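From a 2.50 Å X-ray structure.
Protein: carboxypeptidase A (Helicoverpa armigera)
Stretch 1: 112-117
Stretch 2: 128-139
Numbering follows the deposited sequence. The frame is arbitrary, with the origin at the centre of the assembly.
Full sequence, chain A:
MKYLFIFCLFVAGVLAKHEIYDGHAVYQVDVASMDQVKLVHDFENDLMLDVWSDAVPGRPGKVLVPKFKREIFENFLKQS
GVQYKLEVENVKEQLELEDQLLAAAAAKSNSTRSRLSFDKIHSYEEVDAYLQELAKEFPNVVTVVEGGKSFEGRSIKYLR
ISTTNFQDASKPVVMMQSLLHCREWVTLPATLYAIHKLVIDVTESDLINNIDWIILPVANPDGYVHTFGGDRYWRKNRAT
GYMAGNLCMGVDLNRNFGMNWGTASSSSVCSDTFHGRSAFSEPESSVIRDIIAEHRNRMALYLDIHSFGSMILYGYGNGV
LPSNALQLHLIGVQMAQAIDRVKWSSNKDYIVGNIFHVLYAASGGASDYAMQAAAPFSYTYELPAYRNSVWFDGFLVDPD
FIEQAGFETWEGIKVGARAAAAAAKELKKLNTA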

# COMPACT_ATOMS: atom_id res chain seq x y z
N THR A 112 -19.76 8.63 11.56
CA THR A 112 -19.83 8.63 13.02
C THR A 112 -18.74 7.72 13.58
O THR A 112 -18.05 6.94 12.92
N ARG A 113 -18.55 7.77 14.89
CA ARG A 113 -17.54 6.95 15.57
C ARG A 113 -17.77 5.45 15.39
O ARG A 113 -16.83 4.67 15.21
N SER A 114 -19.01 4.97 15.47
CA SER A 114 -19.34 3.55 15.36
C SER A 114 -19.52 3.11 13.90
O SER A 114 -19.58 1.89 13.62
N ARG A 115 -19.73 4.04 12.98
CA ARG A 115 -19.95 3.77 11.58
C ARG A 115 -19.22 4.74 10.67
O ARG A 115 -19.68 5.85 10.39
N LEU A 116 -18.04 4.36 10.18
CA LEU A 116 -17.27 5.15 9.23
C LEU A 116 -17.86 5.03 7.83
O LEU A 116 -17.95 3.92 7.33
N SER A 117 -18.26 6.15 7.23
CA SER A 117 -18.84 6.19 5.90
C SER A 117 -17.76 6.08 4.82
O SER A 117 -16.57 6.13 5.13
N ASP A 128 -8.89 4.10 14.85
CA ASP A 128 -8.56 3.48 16.12
C ASP A 128 -9.79 3.39 17.01
O ASP A 128 -10.03 2.40 17.73
N ALA A 129 -10.58 4.46 17.06
CA ALA A 129 -11.80 4.48 17.88
C ALA A 129 -12.85 3.54 17.30
O ALA A 129 -13.56 2.84 18.02
N TYR A 130 -12.99 3.54 15.98
CA TYR A 130 -13.94 2.73 15.25
C TYR A 130 -13.75 1.24 15.54
O TYR A 130 -14.73 0.56 15.81
N LEU A 131 -12.50 0.78 15.43
CA LEU A 131 -12.19 -0.61 15.73
C LEU A 131 -12.68 -1.07 17.09
O LEU A 131 -13.15 -2.21 17.21
N GLN A 132 -12.50 -0.21 18.10
CA GLN A 132 -12.94 -0.50 19.46
C GLN A 132 -14.44 -0.52 19.64
O GLN A 132 -14.99 -1.25 20.47
N GLU A 133 -15.16 0.23 18.85
CA GLU A 133 -16.60 0.35 18.90
C GLU A 133 -17.25 -0.88 18.28
O GLU A 133 -18.28 -1.44 18.72
N LEU A 134 -16.57 -1.41 17.29
CA LEU A 134 -17.01 -2.61 16.59
C LEU A 134 -16.96 -3.81 17.52
O LEU A 134 -17.90 -4.63 17.57
N ALA A 135 -15.89 -3.88 18.35
CA ALA A 135 -15.79 -4.99 19.30
C ALA A 135 -16.81 -4.96 20.43
O ALA A 135 -17.05 -6.01 21.04
N LYS A 136 -17.39 -3.80 20.70
CA LYS A 136 -18.51 -3.67 21.64
C LYS A 136 -19.87 -4.10 21.09
O LYS A 136 -20.67 -4.67 21.79
N GLU A 137 -20.13 -3.81 19.82
CA GLU A 137 -21.42 -4.12 19.20
C GLU A 137 -21.49 -5.52 18.62
O GLU A 137 -22.56 -6.13 18.54
N PHE A 138 -20.34 -6.06 18.18
CA PHE A 138 -20.28 -7.40 17.60
C PHE A 138 -19.22 -8.29 18.26
O PHE A 138 -18.23 -8.73 17.62
N PRO A 139 -19.37 -8.60 19.54
CA PRO A 139 -18.39 -9.34 20.31
C PRO A 139 -18.25 -10.80 19.94
O PRO A 139 -17.22 -11.40 20.20

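An irregular segment lies against one side of a helix, with a tyrosine ring at the centre of the contact and two arginine-glutamate salt bridges beside it. The two stretches bury 471 Å² in all. The nearest CA atoms across the stretches are those of Ser-114 and Tyr-130, 5.5 Å apart.

Tyr-130 leaves the helix sideways with chi1 t. Leu-116 points toward the helix with rotamer m, t and covers one face of the Tyr-130 ring. Leu-116 CG sits 3.9 Å from the centroid of the Tyr-130 ring, a CH-pi contact, and Leu-116 CD1 is 3.6 Å from Tyr-130 CD2. The ring edge meets backbone: Ser-114 O is 3.1 Å from Tyr-130 CE1. Arg-113 O also lies near the ring plane and makes a CA-H...O contact of 3.5 Å with Tyr-130 CA. Water 1 links the stretches, 2.8 Å from Tyr-130 OH and donating to Leu-116 O at 3.2 Å.

Arg-113 starts sideways, but its extended t, t, t chain brings the end nearer the helix. Ala-129 CB lies over one face of its guanidinium, 3.6 Å from Arg-113 NE. The salt bridge from Arg-113 NE to Glu-133 OE2 is long, at 4.0 Å. Glu-133 points toward the segment with chi1 and chi2 both m. Glu-133 OE2 also accepts a hydrogen bond from Lys-136 NZ at 2.8 Å, so one carboxylate oxygen serves two cationic side chains. Ser-114, chi1 p, packs its CB 4.3 Å from Glu-133 CB.

Arg-115 points away at CB, yet its m, m, t chain brings the guanidinium back to the helix end. There Arg-115 NH2 forms a salt bridge with Glu-137 OE2 at 2.7 Å; the hydrogen bond within it is weak. Phe-138, chi1 m, presents its ring edge to the same nitrogen, with Phe-138 CZ 3.7 Å from Arg-115 NH2.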

# COMPACT_ATOMS: atom_id res chain seq x y z
CB THR A 112 -21.23 8.22 13.53
OG1 THR A 112 -21.27 8.31 14.95
CG2 THR A 112 -21.45 6.75 13.23
CB ARG A 113 -17.46 7.40 17.02
CG ARG A 113 -16.39 6.71 17.86
CD ARG A 113 -16.28 7.32 19.25
NE ARG A 113 -15.24 6.68 20.05
CZ ARG A 113 -14.33 7.33 20.77
NH1 ARG A 113 -13.43 6.65 21.47
NH2 ARG A 113 -14.20 8.65 20.87
CB SER A 114 -20.60 3.16 16.15
OG SER A 114 -21.82 3.80 15.79
CB ARG A 115 -21.44 3.78 11.24
CG ARG A 115 -22.33 2.75 11.90
CD ARG A 115 -22.08 1.31 11.46
NE ARG A 115 -22.53 0.38 12.55
CZ ARG A 115 -23.69 -0.24 12.41
NH1 ARG A 115 -24.45 -0.00 11.32
NH2 ARG A 115 -24.11 -1.08 13.34
CB LEU A 116 -15.82 4.70 9.23
CG LEU A 116 -15.01 4.93 10.51
CD1 LEU A 116 -13.56 4.56 10.29
CD2 LEU A 116 -15.02 6.35 11.08
CB SER A 117 -19.62 7.50 5.75
OG SER A 117 -20.82 7.47 6.52
CB ASP A 128 -7.48 4.30 16.83
CG ASP A 128 -7.02 3.66 18.11
OD1 ASP A 128 -7.57 4.12 19.12
OD2 ASP A 128 -6.16 2.74 18.07
CB ALA A 129 -12.42 5.86 18.01
CB TYR A 130 -13.82 2.99 13.75
CG TYR A 130 -14.68 2.11 12.85
CD1 TYR A 130 -16.06 2.05 13.03
CD2 TYR A 130 -14.11 1.36 11.84
CE1 TYR A 130 -16.85 1.29 12.19
CE2 TYR A 130 -14.88 0.56 11.02
CZ TYR A 130 -16.26 0.56 11.18
OH TYR A 130 -16.98 -0.22 10.32
CB LEU A 131 -10.67 -0.89 15.65
CG LEU A 131 -10.02 -0.59 14.28
CD1 LEU A 131 -8.55 -0.99 14.28
CD2 LEU A 131 -10.81 -1.23 13.14
CB GLN A 132 -12.31 0.50 20.44
CG GLN A 132 -10.81 0.37 20.54
CD GLN A 132 -10.17 1.50 21.31
OE1 GLN A 132 -9.42 2.32 20.78
NE2 GLN A 132 -10.50 1.57 22.58
CB GLU A 133 -17.11 1.61 18.21
CG GLU A 133 -16.65 2.91 18.88
CD GLU A 133 -17.12 3.00 20.33
OE1 GLU A 133 -18.36 3.02 20.47
OE2 GLU A 133 -16.27 3.05 21.24
CB LEU A 134 -16.08 -2.78 15.38
CG LEU A 134 -16.73 -2.90 14.01
CD1 LEU A 134 -17.74 -1.80 13.72
CD2 LEU A 134 -15.65 -2.88 12.93
CB ALA A 135 -14.40 -5.09 19.91
CB LYS A 136 -18.65 -2.19 22.02
CG LYS A 136 -17.47 -1.66 22.81
CD LYS A 136 -17.71 -0.22 23.25
CE LYS A 136 -16.38 0.48 23.60
NZ LYS A 136 -16.61 1.95 23.80
CB GLU A 137 -21.73 -3.12 18.07
CG GLU A 137 -23.17 -3.09 17.60
CD GLU A 137 -23.45 -2.02 16.55
OE1 GLU A 137 -22.58 -1.12 16.47
OE2 GLU A 137 -24.46 -2.04 15.81
CB PHE A 138 -19.96 -7.23 16.09
CG PHE A 138 -20.91 -6.31 15.38
CD1 PHE A 138 -20.48 -5.03 15.06
CD2 PHE A 138 -22.23 -6.64 15.09
CE1 PHE A 138 -21.32 -4.11 14.43
CE2 PHE A 138 -23.06 -5.72 14.45
CZ PHE A 138 -22.64 -4.44 14.12
CB PRO A 139 -18.89 -9.16 21.76
CG PRO A 139 -20.36 -9.03 21.63
CD PRO A 139 -20.50 -8.15 20.42
O HOH W 1 -18.85 1.56 9.30